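Local coordinates for probable chaperone (Pseudomonas aeruginosa, PDB 4JMF), which probably acts as a dimeric type III secretion chaperone of the CesT family, binding an effector protein before its export, at residues B[35-40]-B[107-112]; B[49-54]-B[85-90]. One frame throughout, in Å; residues are numbered along the deposited sequence.

Both contacts build on one antiparallel sheet, and both are largely buried. Contact 1 sets strand 35-41 against helix 98-114 mainly through side chains, an imidazole, a thiol and aliphatic groups, with one ring carbon close to a helix carbonyl. Contact 2 lies within the sheet, where strands 46-53 and 85-92 are tied by paired backbone bonds; it is buried around Phe50 and Leu87 and reaches the surface at Arg52 and Glu54. Strands 35-41 and 46-53 are neighbours, so the two contacts meet directly, Thr51 OG1 lying 2.7 Å from Leu36 O. Leu87 also packs against Leu108 and Ala112, so the helix of contact 1 also packs on strand 85-92 of contact 2.

Contact 1. Residues B[35-40]-B[107-112]; sequences HLCHLA and QLVAAA
His35 lays its imidazole over Ala112, near the start of strand 35-41 and the last turns of helix 98-114. From CB, which points toward the helix, CG stands anti to the carbonyl carbon and beside the backbone N (chi1 -50°), already 4.0 Å from Ala112 CB. Round the ring, ND1 comes closer to that methyl, at 3.6 Å. CE1 reaches the backbone as well, 3.5 Å from Ala112 O. On the other branch CD2 leans on Val109 CG1 at 3.8 Å; the two side chains cross obliquely here. NE2, the tip, is hydrogen-bonded to Glu113 OE2, one residue further along the helix.

The methyl of Ala112 makes a CH-pi contact: its CB is 3.8 Å from the ring centroid and 22° off the normal, over the face but displaced toward the rim. Two residues on, Cys37 again points to the helix. Its SG meets Val109 CG2 at 4.0 Å, with Leu108 CD2 slightly farther away. Val109 thus divides its methyls, CG1 going to the histidine and CG2 to the sulphur, while Val32 of the adjoining strand also touches it.

The strand and helix run at 144° to each other, with short-segment axes 10.0 Å apart at their closest. This is the helix-on-sheet packing of the CesT fold, and an apolar side chain of the other protein in the complex packs on Val109 too. Across the two segments the contact is mostly apolar, with one ring carbon close to a carbonyl oxygen; the polar end of the histidine is answered beyond it by Glu113, whose carboxylate would tend to favour a protonated imidazole.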
ATOM      1  N   HIS B  35       4.078  15.614 -13.767  1.00 25.10           N
ATOM      2  CA  HIS B  35       4.365  14.264 -13.278  1.00 25.25           C
ATOM      3  C   HIS B  35       4.258  13.157 -14.332  1.00 25.20           C
ATOM      4  O   HIS B  35       3.182  12.910 -14.895  1.00 23.35           O
ATOM      5  CB  HIS B  35       3.438  13.962 -12.108  1.00 24.83           C
ATOM      6  CG  HIS B  35       3.427  15.042 -11.074  1.00 27.92           C
ATOM      7  ND1 HIS B  35       4.516  15.312 -10.269  1.00 23.66           N
ATOM      8  CD2 HIS B  35       2.466  15.932 -10.725  1.00 24.81           C
ATOM      9  CE1 HIS B  35       4.223  16.320  -9.466  1.00 26.31           C
ATOM     10  NE2 HIS B  35       2.986  16.713  -9.722  1.00 28.84           N
ATOM     11  N   LEU B  36       5.376  12.482 -14.591  1.00 22.69           N
ATOM     12  CA  LEU B  36       5.363  11.298 -15.445  1.00 21.13           C
ATOM     13  C   LEU B  36       5.031  10.089 -14.563  1.00 23.62           C
ATOM     14  O   LEU B  36       5.779   9.780 -13.624  1.00 22.69           O
ATOM     15  CB  LEU B  36       6.718  11.116 -16.135  1.00 17.06           C
ATOM     16  CG  LEU B  36       6.906   9.912 -17.066  1.00 23.03           C
ATOM     17  CD1 LEU B  36       6.009  10.018 -18.299  1.00 21.05           C
ATOM     18  CD2 LEU B  36       8.348   9.760 -17.480  1.00 19.11           C
ATOM     19  N   CYS B  37       3.898   9.435 -14.850  1.00 19.45           N
ATOM     20  CA  CYS B  37       3.415   8.304 -14.068  1.00 20.10           C
ATOM     21  C   CYS B  37       3.376   7.031 -14.906  1.00 21.58           C
ATOM     22  O   CYS B  37       3.068   7.076 -16.100  1.00 24.95           O
ATOM     23  CB  CYS B  37       2.010   8.597 -13.544  1.00 18.67           C
ATOM     24  SG  CYS B  37       1.868  10.137 -12.627  1.00 23.52           S
ATOM     25  N   HIS B  38       3.676   5.901 -14.274  1.00 17.87           N
ATOM     26  CA  HIS B  38       3.709   4.607 -14.957  1.00 21.31           C
ATOM     27  C   HIS B  38       2.699   3.643 -14.323  1.00 20.91           C
ATOM     28  O   HIS B  38       2.444   3.726 -13.119  1.00 18.58           O
ATOM     29  CB  HIS B  38       5.113   3.991 -14.872  1.00 17.33           C
ATOM     30  CG  HIS B  38       6.215   4.972 -15.119  1.00 21.34           C
ATOM     31  ND1 HIS B  38       6.655   5.295 -16.386  1.00 19.93           N
ATOM     32  CD2 HIS B  38       6.960   5.711 -14.262  1.00 20.15           C
ATOM     33  CE1 HIS B  38       7.625   6.190 -16.298  1.00 22.41           C
ATOM     34  NE2 HIS B  38       7.831   6.458 -15.021  1.00 24.23           N
ATOM     35  N   LEU B  39       2.151   2.732 -15.132  1.00 16.49           N
ATOM     36  CA  LEU B  39       1.143   1.785 -14.681  1.00 20.30           C
ATOM     37  C   LEU B  39       1.605   0.426 -15.134  1.00 20.36           C
ATOM     38  O   LEU B  39       2.098   0.286 -16.252  1.00 18.90           O
ATOM     39  CB  LEU B  39      -0.207   2.063 -15.347  1.00 20.36           C
ATOM     40  CG  LEU B  39      -0.591   3.515 -15.604  1.00 27.67           C
ATOM     41  CD1 LEU B  39      -1.912   3.585 -16.401  1.00 30.45           C
ATOM     42  CD2 LEU B  39      -0.715   4.245 -14.315  1.00 19.57           C
ATOM     43  N   ALA B  40       1.452  -0.578 -14.281  1.00 15.85           N
ATOM     44  CA  ALA B  40       1.827  -1.923 -14.673  1.00 19.97           C
ATOM     45  C   ALA B  40       1.022  -2.906 -13.870  1.00 21.42           C
ATOM     46  O   ALA B  40       0.585  -2.591 -12.768  1.00 19.61           O
ATOM     47  CB  ALA B  40       3.321  -2.148 -14.423  1.00 24.03           C
ATOM     48  N   GLN B 107      -4.686  10.128  -6.135  1.00 19.79           N
ATOM     49  CA  GLN B 107      -3.974  10.140  -4.855  1.00 21.71           C
ATOM     50  C   GLN B 107      -2.461  10.072  -5.065  1.00 20.91           C
ATOM     51  O   GLN B 107      -1.697  10.692  -4.318  1.00 21.26           O
ATOM     52  CB  GLN B 107      -4.460   9.008  -3.947  1.00 19.70           C
ATOM     53  CG  GLN B 107      -5.917   9.142  -3.530  1.00 21.96           C
ATOM     54  CD  GLN B 107      -6.184  10.464  -2.836  1.00 27.37           C
ATOM     55  OE1 GLN B 107      -5.584  10.767  -1.799  1.00 28.38           O
ATOM     56  NE2 GLN B 107      -7.080  11.266  -3.411  1.00 23.73           N
ATOM     57  N   LEU B 108      -2.027   9.331  -6.087  1.00 20.25           N
ATOM     58  CA  LEU B 108      -0.608   9.296  -6.435  1.00 20.11           C
ATOM     59  C   LEU B 108      -0.145  10.704  -6.794  1.00 23.40           C
ATOM     60  O   LEU B 108       0.818  11.227  -6.218  1.00 19.91           O
ATOM     61  CB  LEU B 108      -0.348   8.356  -7.619  1.00 18.35           C
ATOM     62  CG  LEU B 108       1.122   8.274  -8.045  1.00 22.03           C
ATOM     63  CD1 LEU B 108       1.998   7.736  -6.904  1.00 18.76           C
ATOM     64  CD2 LEU B 108       1.294   7.426  -9.310  1.00 19.52           C
ATOM     65  N   VAL B 109      -0.839  11.321  -7.747  1.00 22.96           N
ATOM     66  CA  VAL B 109      -0.476  12.660  -8.196  1.00 22.41           C
ATOM     67  C   VAL B 109      -0.594  13.713  -7.089  1.00 22.98           C
ATOM     68  O   VAL B 109       0.243  14.615  -6.993  1.00 23.18           O
ATOM     69  CB  VAL B 109      -1.266  13.060  -9.456  1.00 24.11           C
ATOM     70  CG1 VAL B 109      -0.952  14.491  -9.841  1.00 25.12           C
ATOM     71  CG2 VAL B 109      -0.885  12.133 -10.599  1.00 21.58           C
ATOM     72  N   ALA B 110      -1.598  13.578  -6.225  1.00 20.34           N
ATOM     73  CA  ALA B 110      -1.752  14.518  -5.121  1.00 22.98           C
ATOM     74  C   ALA B 110      -0.518  14.541  -4.226  1.00 24.98           C
ATOM     75  O   ALA B 110      -0.092  15.601  -3.772  1.00 25.29           O
ATOM     76  CB  ALA B 110      -3.015  14.212  -4.308  1.00 25.64           C
ATOM     77  N   ALA B 111       0.082  13.382  -3.981  1.00 24.12           N
ATOM     78  CA  ALA B 111       1.256  13.364  -3.110  1.00 23.10           C
ATOM     79  C   ALA B 111       2.466  13.888  -3.857  1.00 26.24           C
ATOM     80  O   ALA B 111       3.328  14.544  -3.277  1.00 26.43           O
ATOM     81  CB  ALA B 111       1.516  11.987  -2.586  1.00 20.21           C
ATOM     82  N   ALA B 112       2.536  13.593  -5.148  1.00 22.24           N
ATOM     83  CA  ALA B 112       3.654  14.070  -5.958  1.00 28.72           C
ATOM     84  C   ALA B 112       3.654  15.598  -6.010  1.00 29.49           C
ATOM     85  O   ALA B 112       4.720  16.220  -6.030  1.00 27.62           O
ATOM     86  CB  ALA B 112       3.597  13.483  -7.360  1.00 22.23           C
TER

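Contact 2. Residues B[49-54]-B[85-90]; sequences MFTRLE and RLLWNR
Phe50 holds CG between the backbone N and the carbonyl carbon (chi1 59°), which sets its ring side by side with Leu86, CD1 4.2 Å from Leu86 CD1. Trp88 has the same first torsion (62°); the two residues form a non-hydrogen-bonded antiparallel pair, which brings their CB atoms to 3.6 Å on the sheet face they share with Leu86. Leu86 CD2 lies 3.8 Å from Arg52 CB, the two side chains crossing at about a right angle.

On the face of Met49, Thr51 and Leu87, Thr51 CG2 lies 3.9 Å from Leu87 CB, and Leu53 CD1 approaches the same CB. Asn89 OD1 comes to 3.4 Å from Met49 CB; it accepts a bond from Gln104 NE2 while ND2 gives one to Cys72 O.

Met49-Asn89 and Thr51-Leu87 are hydrogen-bonded antiparallel pairs, with Thr51 N to Leu87 O at 2.9 Å. Near the strand end a water bridges Leu53 O and Arg85 N. Arg85 bends at chi3 (72°), and its NH1 gives Glu54 O a 3.2 Å bond from above the carbonyl plane; NH1 also bonds Gln56 O.

In the sheet, strand 35-41 flanks 46-53, and strand 75-78 flanks 85-92. Helix 98-114 covers Met49, whereas on the other face Trp88 meets Phe67 of the second subunit edge-to-face and its NE1 is hydrogen-bonded to Asn65 O of that subunit.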
ATOM      1  N   MET B  49       0.766   1.778  -9.682  1.00 14.00           N
ATOM      2  CA  MET B  49       1.012   3.084 -10.290  1.00 15.34           C
ATOM      3  C   MET B  49       2.179   3.738  -9.576  1.00 17.05           C
ATOM      4  O   MET B  49       2.262   3.694  -8.344  1.00 16.35           O
ATOM      5  CB  MET B  49      -0.209   4.000 -10.150  1.00 13.29           C
ATOM      6  CG  MET B  49      -1.487   3.462 -10.768  1.00 14.01           C
ATOM      7  SD  MET B  49      -2.718   4.768 -10.791  1.00 17.45           S
ATOM      8  CE  MET B  49      -4.123   3.927 -11.516  1.00 15.33           C
ATOM      9  N   PHE B  50       3.074   4.370 -10.325  1.00 17.19           N
ATOM     10  CA  PHE B  50       4.197   5.022  -9.656  1.00 18.62           C
ATOM     11  C   PHE B  50       4.792   6.152 -10.464  1.00 20.57           C
ATOM     12  O   PHE B  50       4.582   6.241 -11.675  1.00 19.10           O
ATOM     13  CB  PHE B  50       5.286   3.999  -9.278  1.00 17.73           C
ATOM     14  CG  PHE B  50       5.858   3.248 -10.454  1.00 21.14           C
ATOM     15  CD1 PHE B  50       7.074   3.620 -11.009  1.00 18.58           C
ATOM     16  CD2 PHE B  50       5.191   2.149 -10.989  1.00 19.82           C
ATOM     17  CE1 PHE B  50       7.607   2.912 -12.094  1.00 21.53           C
ATOM     18  CE2 PHE B  50       5.717   1.438 -12.071  1.00 16.95           C
ATOM     19  CZ  PHE B  50       6.923   1.821 -12.619  1.00 23.92           C
ATOM     20  N   THR B  51       5.543   7.011  -9.779  1.00 19.16           N
ATOM     21  CA  THR B  51       6.223   8.102 -10.446  1.00 18.80           C
ATOM     22  C   THR B  51       7.630   8.216  -9.846  1.00 22.41           C
ATOM     23  O   THR B  51       7.819   8.062  -8.628  1.00 18.28           O
ATOM     24  CB  THR B  51       5.401   9.413 -10.311  1.00 18.31           C
ATOM     25  OG1 THR B  51       6.028  10.485 -11.022  1.00 20.13           O
ATOM     26  CG2 THR B  51       5.211   9.797  -8.856  1.00 18.36           C
ATOM     27  N   ARG B  52       8.621   8.436 -10.704  1.00 21.83           N
ATOM     28  CA  ARG B  52      10.006   8.550 -10.251  1.00 21.85           C
ATOM     29  C   ARG B  52      10.266   9.975  -9.793  1.00 23.79           C
ATOM     30  O   ARG B  52      10.013  10.930 -10.534  1.00 25.83           O
ATOM     31  CB  ARG B  52      10.964   8.170 -11.385  1.00 23.74           C
ATOM     32  CG  ARG B  52      12.446   8.288 -11.059  1.00 25.83           C
ATOM     33  CD  ARG B  52      13.070   9.516 -11.714  1.00 24.20           C
ATOM     34  NE  ARG B  52      14.523   9.576 -11.527  1.00 30.02           N
ATOM     35  CZ  ARG B  52      15.291  10.577 -11.959  1.00 30.71           C
ATOM     36  NH1 ARG B  52      14.749  11.610 -12.599  1.00 27.15           N
ATOM     37  NH2 ARG B  52      16.597  10.554 -11.738  1.00 27.89           N
ATOM     38  N   LEU B  53      10.724  10.125  -8.559  1.00 26.41           N
ATOM     39  CA  LEU B  53      11.069  11.443  -8.041  1.00 26.90           C
ATOM     40  C   LEU B  53      12.581  11.616  -8.113  1.00 30.76           C
ATOM     41  O   LEU B  53      13.307  10.703  -8.536  1.00 27.36           O
ATOM     42  CB  LEU B  53      10.602  11.578  -6.592  1.00 28.88           C
ATOM     43  CG  LEU B  53       9.117  11.299  -6.344  1.00 31.43           C
ATOM     44  CD1 LEU B  53       8.801  11.392  -4.864  1.00 30.22           C
ATOM     45  CD2 LEU B  53       8.225  12.257  -7.135  1.00 29.52           C
ATOM     46  N   GLU B  54      13.065  12.787  -7.715  1.00 35.01           N
ATOM     47  CA  GLU B  54      14.503  12.974  -7.556  1.00 34.06           C
ATOM     48  C   GLU B  54      14.865  12.925  -6.073  1.00 33.16           C
ATOM     49  O   GLU B  54      15.076  11.835  -5.521  1.00 31.69           O
ATOM     50  CB  GLU B  54      14.983  14.261  -8.253  1.00 29.45           C
ATOM     51  CG  GLU B  54      14.980  14.123  -9.782  1.00 33.53           C
ATOM     52  CD  GLU B  54      15.356  15.397 -10.535  1.00 39.81           C
ATOM     53  OE1 GLU B  54      16.075  16.250  -9.967  1.00 42.67           O
ATOM     54  OE2 GLU B  54      14.930  15.537 -11.711  1.00 38.81           O
ATOM     55  N   ARG B  85      14.314   6.723  -6.519  1.00 20.62           N
ATOM     56  CA  ARG B  85      13.257   6.906  -5.533  1.00 22.00           C
ATOM     57  C   ARG B  85      11.897   6.941  -6.231  1.00 20.25           C
ATOM     58  O   ARG B  85      11.681   7.729  -7.159  1.00 19.68           O
ATOM     59  CB  ARG B  85      13.529   8.174  -4.716  1.00 22.84           C
ATOM     60  CG  ARG B  85      14.900   8.089  -3.990  1.00 29.81           C
ATOM     61  CD  ARG B  85      15.336   9.374  -3.294  1.00 27.55           C
ATOM     62  NE  ARG B  85      14.572   9.685  -2.082  1.00 28.96           N
ATOM     63  CZ  ARG B  85      13.538  10.526  -2.034  1.00 34.35           C
ATOM     64  NH1 ARG B  85      13.112  11.135  -3.136  1.00 31.34           N
ATOM     65  NH2 ARG B  85      12.920  10.768  -0.880  1.00 32.42           N
ATOM     66  N   LEU B  86      10.989   6.071  -5.795  1.00 18.52           N
ATOM     67  CA  LEU B  86       9.705   5.893  -6.485  1.00 20.58           C
ATOM     68  C   LEU B  86       8.551   6.078  -5.512  1.00 18.73           C
ATOM     69  O   LEU B  86       8.518   5.452  -4.438  1.00 20.60           O
ATOM     70  CB  LEU B  86       9.622   4.503  -7.126  1.00 15.73           C
ATOM     71  CG  LEU B  86      10.712   4.050  -8.103  1.00 23.02           C
ATOM     72  CD1 LEU B  86      10.395   2.663  -8.646  1.00 21.52           C
ATOM     73  CD2 LEU B  86      10.879   5.036  -9.259  1.00 18.31           C
ATOM     74  N   LEU B  87       7.619   6.956  -5.874  1.00 18.72           N
ATOM     75  CA  LEU B  87       6.375   7.141  -5.122  1.00 19.71           C
ATOM     76  C   LEU B  87       5.340   6.235  -5.802  1.00 16.95           C
ATOM     77  O   LEU B  87       5.171   6.309  -7.011  1.00 15.25           O
ATOM     78  CB  LEU B  87       5.942   8.606  -5.222  1.00 16.77           C
ATOM     79  CG  LEU B  87       4.713   9.078  -4.464  1.00 18.94           C
ATOM     80  CD1 LEU B  87       5.030   9.080  -2.992  1.00 15.77           C
ATOM     81  CD2 LEU B  87       4.306  10.476  -4.925  1.00 21.16           C
ATOM     82  N   TRP B  88       4.667   5.369  -5.046  1.00 15.58           N
ATOM     83  CA  TRP B  88       3.849   4.332  -5.671  1.00 15.23           C
ATOM     84  C   TRP B  88       2.633   3.973  -4.857  1.00 19.41           C
ATOM     85  O   TRP B  88       2.610   4.133  -3.628  1.00 16.63           O
ATOM     86  CB  TRP B  88       4.668   3.055  -5.891  1.00 14.61           C
ATOM     87  CG  TRP B  88       5.173   2.438  -4.612  1.00 16.60           C
ATOM     88  CD1 TRP B  88       6.310   2.784  -3.929  1.00 18.85           C
ATOM     89  CD2 TRP B  88       4.565   1.375  -3.860  1.00 19.14           C
ATOM     90  NE1 TRP B  88       6.454   1.994  -2.809  1.00 19.26           N
ATOM     91  CE2 TRP B  88       5.392   1.126  -2.740  1.00 18.89           C
ATOM     92  CE3 TRP B  88       3.402   0.607  -4.025  1.00 16.52           C
ATOM     93  CZ2 TRP B  88       5.095   0.142  -1.790  1.00 16.51           C
ATOM     94  CZ3 TRP B  88       3.108  -0.377  -3.079  1.00 21.72           C
ATOM     95  CH2 TRP B  88       3.955  -0.601  -1.975  1.00 21.75           C
ATOM     96  N   ASN B  89       1.613   3.467  -5.546  1.00 15.53           N
ATOM     97  CA  ASN B  89       0.516   2.815  -4.839  1.00 14.86           C
ATOM     98  C   ASN B  89       0.044   1.601  -5.625  1.00 15.35           C
ATOM     99  O   ASN B  89       0.530   1.355  -6.733  1.00 15.68           O
ATOM    100  CB  ASN B  89      -0.606   3.795  -4.476  1.00 14.36           C
ATOM    101  CG  ASN B  89      -1.237   4.457  -5.690  1.00 16.21           C
ATOM    102  OD1 ASN B  89      -1.090   3.992  -6.830  1.00 15.94           O
ATOM    103  ND2 ASN B  89      -1.963   5.547  -5.445  1.00 16.64           N
ATOM    104  N   ARG B  90      -0.853   0.809  -5.049  1.00 16.05           N
ATOM    105  CA  ARG B  90      -1.273  -0.426  -5.710  1.00 16.03           C
ATOM    106  C   ARG B  90      -2.683  -0.815  -5.301  1.00 19.26           C
ATOM    107  O   ARG B  90      -3.065  -0.648  -4.137  1.00 17.20           O
ATOM    108  CB  ARG B  90      -0.315  -1.571  -5.379  1.00 19.35           C
ATOM    109  CG  ARG B  90      -0.761  -2.909  -5.961  1.00 20.66           C
ATOM    110  CD  ARG B  90       0.418  -3.826  -6.180  1.00 22.73           C
ATOM    111  NE  ARG B  90       1.115  -4.012  -4.946  1.00 26.59           N
ATOM    112  CZ  ARG B  90       2.402  -4.309  -4.819  1.00 27.09           C
ATOM    113  NH1 ARG B  90       3.210  -4.492  -5.874  1.00 20.16           N
ATOM    114  NH2 ARG B  90       2.862  -4.422  -3.595  1.00 18.23           N
TER
HETATM  115  O   HOH W   1      15.253   8.737  -8.027  1.00 26.19           O